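Local coordinates for cytochrome P450 268A2 Cyp268A2 (Mycobacterium marinum, PDB 6BLD), which belongs to the cytochrome P450 superfamily of haem proteins and holds a protoporphyrin IX iron cofactor in its core, at residues L273-D278 against E350-S355; T277-Q282 against V302-P307; A284-L287 against R293-T296. All blocks are in the same frame, centred on the assembly; numbering follows the deposited sequence.

How the contacts relate
The three contacts tie the end of the long helix 247-278 and the two helices after it to each other and to the loop at 350-355. Contact 1 is buried and purely apolar, aliphatic branches pressing on a helix. Contact 2, its centre about 3 Å from that of contact 1, shares Thr277 and Asp278 with it but lies at the surface and rests on one aromatic pair. Contact 3, partly buried and about 11 Å from the centre of contact 1, joins helices 280-288 and 290-305, which also serve contact 2. Here a charged group takes part, stacked on an indole. Residues 302-307 of contact 2 also touch the haem.

Contact 1: residues L273-D278 against E350-S355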
loop_
_atom_site.group_PDB
_atom_site.type_symbol
_atom_site.label_atom_id
_atom_site.label_comp_id
_atom_site.label_asym_id
_atom_site.label_seq_id
_atom_site.Cartn_x
_atom_site.Cartn_y
_atom_site.Cartn_z
ATOM N N LEU A 273 6.026 5.053 14.234
ATOM C CA LEU A 273 7.010 5.444 15.240
ATOM C C LEU A 273 7.153 6.958 15.306
ATOM O O LEU A 273 7.266 7.532 16.395
ATOM C CB LEU A 273 8.358 4.788 14.943
ATOM C CG LEU A 273 9.468 5.074 15.957
ATOM C CD1 LEU A 273 9.231 4.298 17.245
ATOM C CD2 LEU A 273 10.835 4.749 15.373
ATOM N N LYS A 274 7.146 7.621 14.147
ATOM C CA LYS A 274 7.216 9.079 14.126
ATOM C C LYS A 274 5.964 9.699 14.734
ATOM O O LYS A 274 6.047 10.718 15.430
ATOM C CB LYS A 274 7.422 9.570 12.692
ATOM C CG LYS A 274 7.443 11.083 12.545
ATOM C CD LYS A 274 8.590 11.700 13.329
ATOM C CE LYS A 274 8.780 13.163 12.965
ATOM N NZ LYS A 274 8.333 13.442 11.572
ATOM N N ALA A 275 4.797 9.097 14.487
ATOM C CA ALA A 275 3.561 9.604 15.076
ATOM C C ALA A 275 3.572 9.461 16.592
ATOM O O ALA A 275 3.123 10.362 17.309
ATOM C CB ALA A 275 2.358 8.878 14.476
ATOM N N LEU A 276 4.075 8.332 17.099
ATOM C CA LEU A 276 4.205 8.168 18.543
ATOM C C LEU A 276 5.194 9.166 19.130
ATOM O O LEU A 276 5.019 9.614 20.270
ATOM C CB LEU A 276 4.631 6.738 18.874
ATOM C CG LEU A 276 3.621 5.633 18.551
ATOM C CD1 LEU A 276 4.167 4.275 18.959
ATOM C CD2 LEU A 276 2.286 5.906 19.230
ATOM N N THR A 277 6.232 9.528 18.372
ATOM C CA THR A 277 7.184 10.528 18.844
ATOM C C THR A 277 6.568 11.922 18.834
ATOM O O THR A 277 6.793 12.714 19.756
ATOM C CB THR A 277 8.450 10.495 17.985
ATOM O OG1 THR A 277 9.043 9.194 18.052
ATOM C CG2 THR A 277 9.456 11.532 18.467
ATOM N N ASP A 278 5.786 12.237 17.799
ATOM C CA ASP A 278 5.171 13.552 17.686
ATOM C C ASP A 278 4.001 13.740 18.642
ATOM O O ASP A 278 3.610 14.882 18.904
ATOM C CB ASP A 278 4.704 13.790 16.248
ATOM C CG ASP A 278 5.854 13.852 15.262
ATOM O OD1 ASP A 278 7.003 14.061 15.703
ATOM O OD2 ASP A 278 5.610 13.692 14.048
ATOM N N GLU A 350 -6.222 15.960 11.572
ATOM C CA GLU A 350 -4.827 16.381 11.604
ATOM C C GLU A 350 -4.131 16.021 12.910
ATOM O O GLU A 350 -2.906 16.148 12.993
ATOM C CB GLU A 350 -4.731 17.889 11.368
ATOM C CG GLU A 350 -5.097 18.735 12.579
ATOM C CD GLU A 350 -6.596 18.851 12.785
ATOM O OE1 GLU A 350 -7.355 18.475 11.868
ATOM O OE2 GLU A 350 -7.015 19.317 13.866
ATOM N N ARG A 351 -4.874 15.585 13.922
ATOM C CA ARG A 351 -4.311 15.194 15.205
ATOM C C ARG A 351 -4.404 13.683 15.367
ATOM O O ARG A 351 -5.420 13.073 15.019
ATOM C CB ARG A 351 -5.034 15.889 16.361
ATOM C CG ARG A 351 -4.797 17.387 16.421
ATOM C CD ARG A 351 -5.450 18.007 17.647
ATOM N NE ARG A 351 -4.835 17.563 18.895
ATOM C CZ ARG A 351 -3.677 18.019 19.365
ATOM N NH1 ARG A 351 -2.996 18.932 18.687
ATOM N NH2 ARG A 351 -3.199 17.558 20.513
ATOM N N LEU A 352 -3.337 13.085 15.891
ATOM C CA LEU A 352 -3.326 11.648 16.129
ATOM C C LEU A 352 -4.194 11.322 17.337
ATOM O O LEU A 352 -3.935 11.803 18.445
ATOM C CB LEU A 352 -1.898 11.155 16.344
ATOM C CG LEU A 352 -1.708 9.635 16.362
ATOM C CD1 LEU A 352 -1.773 9.072 14.952
ATOM C CD2 LEU A 352 -0.395 9.263 17.032
ATOM N N ASP A 353 -5.229 10.511 17.124
ATOM C CA ASP A 353 -6.136 10.080 18.187
ATOM C C ASP A 353 -6.252 8.561 18.102
ATOM O O ASP A 353 -7.096 8.030 17.374
ATOM C CB ASP A 353 -7.496 10.764 18.068
ATOM C CG ASP A 353 -8.436 10.396 19.202
ATOM O OD1 ASP A 353 -7.960 9.853 20.222
ATOM O OD2 ASP A 353 -9.651 10.649 19.073
ATOM N N LEU A 354 -5.401 7.864 18.860
ATOM C CA LEU A 354 -5.408 6.407 18.903
ATOM C C LEU A 354 -6.678 5.840 19.525
ATOM O O LEU A 354 -6.874 4.621 19.486
ATOM C CB LEU A 354 -4.184 5.905 19.672
ATOM C CG LEU A 354 -2.822 6.419 19.197
ATOM C CD1 LEU A 354 -1.695 5.839 20.043
ATOM C CD2 LEU A 354 -2.609 6.103 17.724
ATOM N N SER A 355 -7.530 6.685 20.101
ATOM C CA SER A 355 -8.813 6.270 20.646
ATOM C C SER A 355 -9.963 6.502 19.677
ATOM O O SER A 355 -11.120 6.280 20.048
ATOM C CB SER A 355 -9.094 7.006 21.957
ATOM O OG SER A 355 -9.539 8.328 21.710
#
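The meander of the P450 fold, the loop leading toward the haem-binding region, passes the C-terminal end of the long helix 247-278, where Leu352 and Leu354 meet Ala275 and Leu276. Leu352 does most of the touching. Its CD2 lies 3.8 Å from Ala275 CB and 3.7 Å from Ala275 O, while its CD1 stands 4.2 Å from the same Ala275 CB, so both methyl branches face the small side chain, CD2 the nearer. With CG anti to the backbone N (chi1 -170°), the leucine reaches out of the loop toward the helix. At the next helix residue, Leu276 CD2 and Leu354 CD1 meet at 4.1 Å, the two side chains crossing at about a right angle.

No hydrogen bond spans the pair; polar bonds shape the loop instead. Asp353 OD1 takes Ser355 N at 3.2 Å, from above the carboxylate plane, in an Asx turn, and Ser355 OG at 2.7 Å, on the syn side, while Asp353 N is bonded to Glu300 OE1 of helix 290-305. Trp304, on that same helix, touches both Ala275 and Leu352. Leu352 and Leu354 form an apolar seam between helix 247-278 and the meander, an arrangement that belongs to the P450 fold.

Contact 2: residues T277-Q282 against V302-P307. With HEM (protoporphyrin IX containing Fe), chain B.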
loop_
_atom_site.group_PDB
_atom_site.type_symbol
_atom_site.label_atom_id
_atom_site.label_comp_id
_atom_site.label_asym_id
_atom_site.label_seq_id
_atom_site.Cartn_x
_atom_site.Cartn_y
_atom_site.Cartn_z
ATOM N N THR A 277 6.232 9.528 18.372
ATOM C CA THR A 277 7.184 10.528 18.844
ATOM C C THR A 277 6.568 11.922 18.834
ATOM O O THR A 277 6.793 12.714 19.756
ATOM C CB THR A 277 8.450 10.495 17.985
ATOM O OG1 THR A 277 9.043 9.194 18.052
ATOM C CG2 THR A 277 9.456 11.532 18.467
ATOM N N ASP A 278 5.786 12.237 17.799
ATOM C CA ASP A 278 5.171 13.552 17.686
ATOM C C ASP A 278 4.001 13.740 18.642
ATOM O O ASP A 278 3.610 14.882 18.904
ATOM C CB ASP A 278 4.704 13.790 16.248
ATOM C CG ASP A 278 5.854 13.852 15.262
ATOM O OD1 ASP A 278 7.003 14.061 15.703
ATOM O OD2 ASP A 278 5.610 13.692 14.048
ATOM N N PHE A 279 3.435 12.655 19.167
ATOM C CA PHE A 279 2.307 12.717 20.098
ATOM C C PHE A 279 2.619 11.837 21.301
ATOM O O PHE A 279 2.086 10.725 21.426
ATOM C CB PHE A 279 1.006 12.287 19.420
ATOM C CG PHE A 279 0.579 13.191 18.296
ATOM C CD1 PHE A 279 1.071 13.006 17.015
ATOM C CD2 PHE A 279 -0.314 14.225 18.523
ATOM C CE1 PHE A 279 0.681 13.836 15.981
ATOM C CE2 PHE A 279 -0.708 15.058 17.494
ATOM C CZ PHE A 279 -0.210 14.863 16.221
ATOM N N PRO A 280 3.481 12.304 22.209
ATOM C CA PRO A 280 3.828 11.478 23.379
ATOM C C PRO A 280 2.642 11.137 24.265
ATOM O O PRO A 280 2.617 10.046 24.849
ATOM C CB PRO A 280 4.854 12.342 24.125
ATOM C CG PRO A 280 5.404 13.265 23.094
ATOM C CD PRO A 280 4.274 13.544 22.152
ATOM N N SER A 281 1.662 12.036 24.393
ATOM C CA SER A 281 0.496 11.731 25.215
ATOM C C SER A 281 -0.327 10.598 24.617
ATOM O O SER A 281 -0.988 9.856 25.354
ATOM C CB SER A 281 -0.368 12.980 25.398
ATOM O OG SER A 281 -1.218 13.184 24.281
ATOM N N GLN A 282 -0.299 10.446 23.291
ATOM C CA GLN A 282 -0.982 9.320 22.667
ATOM C C GLN A 282 -0.248 8.013 22.939
ATOM O O GLN A 282 -0.880 6.968 23.135
ATOM C CB GLN A 282 -1.120 9.560 21.164
ATOM C CG GLN A 282 -2.047 10.710 20.811
ATOM C CD GLN A 282 -3.482 10.437 21.217
ATOM O OE1 GLN A 282 -4.131 11.270 21.849
ATOM N NE2 GLN A 282 -3.980 9.259 20.869
ATOM N N VAL A 302 -2.833 3.382 10.840
ATOM C CA VAL A 302 -3.046 3.157 9.414
ATOM C C VAL A 302 -3.641 4.397 8.764
ATOM O O VAL A 302 -3.222 4.808 7.677
ATOM C CB VAL A 302 -3.937 1.921 9.197
ATOM C CG1 VAL A 302 -4.428 1.864 7.762
ATOM C CG2 VAL A 302 -3.198 0.654 9.561
ATOM N N ARG A 303 -4.632 5.002 9.419
ATOM C CA ARG A 303 -5.183 6.264 8.940
ATOM C C ARG A 303 -4.108 7.340 8.852
ATOM O O ARG A 303 -4.049 8.100 7.875
ATOM C CB ARG A 303 -6.317 6.731 9.863
ATOM C CG ARG A 303 -6.907 8.083 9.480
ATOM C CD ARG A 303 -7.710 8.721 10.623
ATOM N NE ARG A 303 -6.882 9.570 11.480
ATOM C CZ ARG A 303 -6.333 10.726 11.112
ATOM N NH1 ARG A 303 -6.531 11.214 9.892
ATOM N NH2 ARG A 303 -5.592 11.408 11.976
ATOM N N TRP A 304 -3.261 7.423 9.878
ATOM C CA TRP A 304 -2.204 8.426 9.904
ATOM C C TRP A 304 -1.186 8.188 8.797
ATOM O O TRP A 304 -0.720 9.141 8.161
ATOM C CB TRP A 304 -1.519 8.425 11.270
ATOM C CG TRP A 304 -0.600 9.590 11.488
ATOM C CD1 TRP A 304 0.753 9.610 11.316
ATOM C CD2 TRP A 304 -0.970 10.905 11.921
ATOM N NE1 TRP A 304 1.250 10.856 11.616
ATOM C CE2 TRP A 304 0.213 11.669 11.989
ATOM C CE3 TRP A 304 -2.184 11.511 12.257
ATOM C CZ2 TRP A 304 0.216 13.006 12.380
ATOM C CZ3 TRP A 304 -2.179 12.839 12.645
ATOM C CH2 TRP A 304 -0.986 13.571 12.703
ATOM N N ALA A 305 -0.831 6.927 8.545
ATOM C CA ALA A 305 0.170 6.638 7.524
ATOM C C ALA A 305 -0.411 6.785 6.124
ATOM O O ALA A 305 0.158 7.484 5.276
ATOM C CB ALA A 305 0.738 5.233 7.728
ATOM N N THR A 306 -1.560 6.147 5.873
ATOM C CA THR A 306 -2.134 6.002 4.539
ATOM C C THR A 306 -1.022 5.676 3.545
ATOM O O THR A 306 -0.717 6.489 2.661
ATOM C CB THR A 306 -2.898 7.267 4.132
ATOM O OG1 THR A 306 -3.758 7.667 5.206
ATOM C CG2 THR A 306 -3.750 7.011 2.897
ATOM N N PRO A 307 -0.376 4.512 3.672
ATOM C CA PRO A 307 0.781 4.224 2.808
ATOM C C PRO A 307 0.429 4.157 1.337
ATOM O O PRO A 307 1.274 4.477 0.496
ATOM C CB PRO A 307 1.286 2.873 3.333
ATOM C CG PRO A 307 0.104 2.251 3.958
ATOM C CD PRO A 307 -0.700 3.375 4.551
HETATM C CHA HEM B . -5.261 -4.461 -1.848
HETATM C CHB HEM B . -2.131 -7.709 -0.053
HETATM C CHC HEM B . -1.164 -4.729 3.659
HETATM C CHD HEM B . -3.618 -1.217 1.356
HETATM C C1A HEM B . -4.509 -5.606 -1.686
HETATM C C2A HEM B . -4.508 -6.765 -2.557
HETATM C C3A HEM B . -3.649 -7.659 -2.062
HETATM C C4A HEM B . -3.065 -7.101 -0.859
HETATM C CMA HEM B . -3.332 -9.044 -2.666
HETATM C CAA HEM B . -5.366 -6.937 -3.829
HETATM C CBA HEM B . -6.757 -7.407 -3.416
HETATM C CGA HEM B . -7.679 -7.408 -4.608
HETATM O O1A HEM B . -8.741 -8.080 -4.544
HETATM O O2A HEM B . -7.349 -6.743 -5.625
HETATM C C1B HEM B . -1.645 -7.219 1.139
HETATM C C2B HEM B . -0.833 -7.951 2.084
HETATM C C3B HEM B . -0.559 -7.153 3.114
HETATM C C4B HEM B . -1.187 -5.861 2.864
HETATM C CMB HEM B . -0.363 -9.415 1.938
HETATM C CAB HEM B . 0.296 -7.616 4.317
HETATM C CBB HEM B . 0.482 -6.870 5.406
HETATM C C1C HEM B . -1.752 -3.513 3.363
HETATM C C2C HEM B . -1.746 -2.328 4.201
HETATM C C3C HEM B . -2.420 -1.360 3.551
HETATM C C4C HEM B . -2.883 -1.906 2.296
HETATM C CMC HEM B . -1.046 -2.257 5.579
HETATM C CAC HEM B . -2.736 0.095 3.970
HETATM C CBC HEM B . -2.544 0.572 5.203
HETATM C C1D HEM B . -4.296 -1.779 0.297
HETATM C C2D HEM B . -5.189 -1.092 -0.612
HETATM C C3D HEM B . -5.644 -1.983 -1.500
HETATM C C4D HEM B . -5.055 -3.272 -1.182
HETATM C CMD HEM B . -5.539 0.411 -0.552
HETATM C CAD HEM B . -6.629 -1.699 -2.657
HETATM C CBD HEM B . -8.048 -1.633 -2.099
HETATM C CGD HEM B . -9.039 -1.302 -3.186
HETATM O O1D HEM B . -10.248 -1.158 -2.868
HETATM O O2D HEM B . -8.624 -1.177 -4.366
HETATM N NA HEM B . -3.614 -5.847 -0.659
HETATM N NB HEM B . -1.842 -5.948 1.646
HETATM N NC HEM B . -2.457 -3.217 2.211
HETATM N ND HEM B . -4.240 -3.105 -0.080
HETATM FE FE HEM B . -3.229 -4.588 0.911
#
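Phe279 turns the edge of its ring toward the face of the Trp304 indole, in an offset edge-to-face pair whose six-membered rings have centroids 5.4 Å apart and planes at 83°. CE1 and CZ of Phe279 come down on the CZ2-CH2 side of the indole: Phe279 CE1 is 3.7 Å from both Trp304 CH2 and Trp304 CZ2, and Phe279 CZ is 3.8 Å from that same CH2. Trp304 gets there with CG anti to its own backbone N (chi1 -169°), which carries the indole off helix 290-305 toward the short break between helices 247-278 and 280-288 where Phe279 sits.

A second shell of residues packs against the pair. Leu352 of the meander touches Phe279, and Ala275 of helix 247-278 touches Trp304. The NH2 of Arg303 lies in the indole plane at its edge. Arg303 itself is the arginine of the ExxR motif of the K helix: its NE forms a salt bridge with Glu300 OE2, its NH2 bonds to Pro349 O, and Trp341 adds a cation-pi contact.

Further out the helix ends. Thr306 N still bonds to Val302 O at 2.8 Å, but Thr306 takes a positive phi, and its OG1 donates to Arg303 O at 2.7 Å from above the carbonyl plane. Pro307, just after it, and Val302, one turn before it, reach the cofactor: Pro307 CG and Val302 CG1 each lie 3.4 Å from CBC of a haem vinyl group.

The chemistry therefore differs between the sides of one helix end. Toward Phe279 the contact is C-H edge on pi face, with no conventional hydrogen bond; a salt bridge, a backbone hydrogen bond and a cation-pi contact hold the ExxR arginine; and plain van der Waals contact meets the vinyl group.

Contact 3: residues A284-L287 against R293-T296; sequences AWLL and RIGT
Trp285 O accepts a hydrogen bond of 2.6 Å from Arg293 NH1, with an N-H...O angle of 149°. The oxygen lies almost exactly in the guanidinium plane, while the donor is tilted somewhat from the plane of the carbonyl. The same residue also offers its ring, for the guanidinium rests flat on the indole of Trp285, the two planes only 4° apart. Arg293 CZ is 3.7 Å from the centroid of the five-membered ring, a cation-pi contact. One tryptophan thus engages the arginine twice, its carbonyl at the edge of the guanidinium and its ring on a face, which fixes the rotation of the group.

Helices 280-288 and 290-305, the J and K helices of the P450 fold, follow one another with a very short link, and this pair bridges them near the turn. Because the arginine chain is extended from CG to NE, its methylenes run over the rest of the indole: CD sits 3.5 Å from the centroid of the six-membered ring in a CH-pi contact, and Arg293 CB is 3.4 Å from Trp285 CH2. At the ring's edge, near its plane, Thr296 OG1 stands 4.0 Å from Trp285 CH2, its hydrogen bond going to Leu354 O of the meander. Next to this stack, the buried side chains of Leu286 and Ile294 cross at an angle, in an aliphatic contact of 4.1 Å between Leu286 CD1 and Ile294 CD1.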
loop_
_atom_site.group_PDB
_atom_site.type_symbol
_atom_site.label_atom_id
_atom_site.label_comp_id
_atom_site.label_asym_id
_atom_site.label_seq_id
_atom_site.Cartn_x
_atom_site.Cartn_y
_atom_site.Cartn_z
ATOM N N ALA A 284 1.608 7.402 25.658
ATOM C CA ALA A 284 1.342 7.081 27.056
ATOM C C ALA A 284 -0.068 6.538 27.246
ATOM O O ALA A 284 -0.290 5.672 28.099
ATOM C CB ALA A 284 1.561 8.316 27.932
ATOM N N TRP A 285 -1.029 7.030 26.461
ATOM C CA TRP A 285 -2.387 6.502 26.535
ATOM C C TRP A 285 -2.436 5.045 26.090
ATOM O O TRP A 285 -3.090 4.216 26.731
ATOM C CB TRP A 285 -3.325 7.360 25.686
ATOM C CG TRP A 285 -4.725 6.832 25.596
ATOM C CD1 TRP A 285 -5.750 7.076 26.462
ATOM C CD2 TRP A 285 -5.255 5.976 24.577
ATOM N NE1 TRP A 285 -6.886 6.424 26.046
ATOM C CE2 TRP A 285 -6.608 5.741 24.892
ATOM C CE3 TRP A 285 -4.717 5.384 23.431
ATOM C CZ2 TRP A 285 -7.429 4.940 24.103
ATOM C CZ3 TRP A 285 -5.534 4.589 22.649
ATOM C CH2 TRP A 285 -6.876 4.376 22.987
ATOM N N LEU A 286 -1.745 4.716 24.996
ATOM C CA LEU A 286 -1.707 3.332 24.537
ATOM C C LEU A 286 -0.984 2.439 25.538
ATOM O O LEU A 286 -1.427 1.319 25.813
ATOM C CB LEU A 286 -1.040 3.256 23.164
ATOM C CG LEU A 286 -0.781 1.864 22.586
ATOM C CD1 LEU A 286 -2.074 1.066 22.502
ATOM C CD2 LEU A 286 -0.121 1.972 21.217
ATOM N N LEU A 287 0.126 2.923 26.101
ATOM C CA LEU A 287 0.891 2.128 27.054
ATOM C C LEU A 287 0.109 1.873 28.339
ATOM O O LEU A 287 0.296 0.832 28.979
ATOM C CB LEU A 287 2.217 2.826 27.361
ATOM C CG LEU A 287 3.092 2.261 28.480
ATOM C CD1 LEU A 287 3.558 0.854 28.136
ATOM C CD2 LEU A 287 4.281 3.175 28.749
ATOM N N ARG A 293 -6.481 -1.152 24.059
ATOM C CA ARG A 293 -6.452 0.027 23.205
ATOM C C ARG A 293 -5.646 -0.147 21.926
ATOM O O ARG A 293 -5.661 0.758 21.085
ATOM C CB ARG A 293 -5.901 1.225 23.991
ATOM C CG ARG A 293 -6.733 1.587 25.210
ATOM C CD ARG A 293 -5.993 2.527 26.146
ATOM N NE ARG A 293 -6.870 3.038 27.194
ATOM C CZ ARG A 293 -6.495 3.903 28.130
ATOM N NH1 ARG A 293 -5.252 4.362 28.154
ATOM N NH2 ARG A 293 -7.365 4.311 29.045
ATOM N N ILE A 294 -4.954 -1.275 21.748
ATOM C CA ILE A 294 -4.132 -1.446 20.553
ATOM C C ILE A 294 -5.001 -1.567 19.305
ATOM O O ILE A 294 -4.563 -1.221 18.201
ATOM C CB ILE A 294 -3.194 -2.657 20.717
ATOM C CG1 ILE A 294 -2.191 -2.724 19.561
ATOM C CG2 ILE A 294 -3.990 -3.953 20.827
ATOM C CD1 ILE A 294 -1.421 -1.437 19.342
ATOM N N GLY A 295 -6.239 -2.035 19.451
ATOM C CA GLY A 295 -7.132 -2.186 18.318
ATOM C C GLY A 295 -7.416 -0.887 17.592
ATOM O O GLY A 295 -7.161 -0.772 16.389
ATOM N N THR A 296 -7.942 0.106 18.316
ATOM C CA THR A 296 -8.211 1.401 17.700
ATOM C C THR A 296 -6.926 2.171 17.425
ATOM O O THR A 296 -6.891 3.010 16.518
ATOM C CB THR A 296 -9.141 2.232 18.586
ATOM O OG1 THR A 296 -8.427 2.679 19.746
ATOM C CG2 THR A 296 -10.341 1.403 19.022
#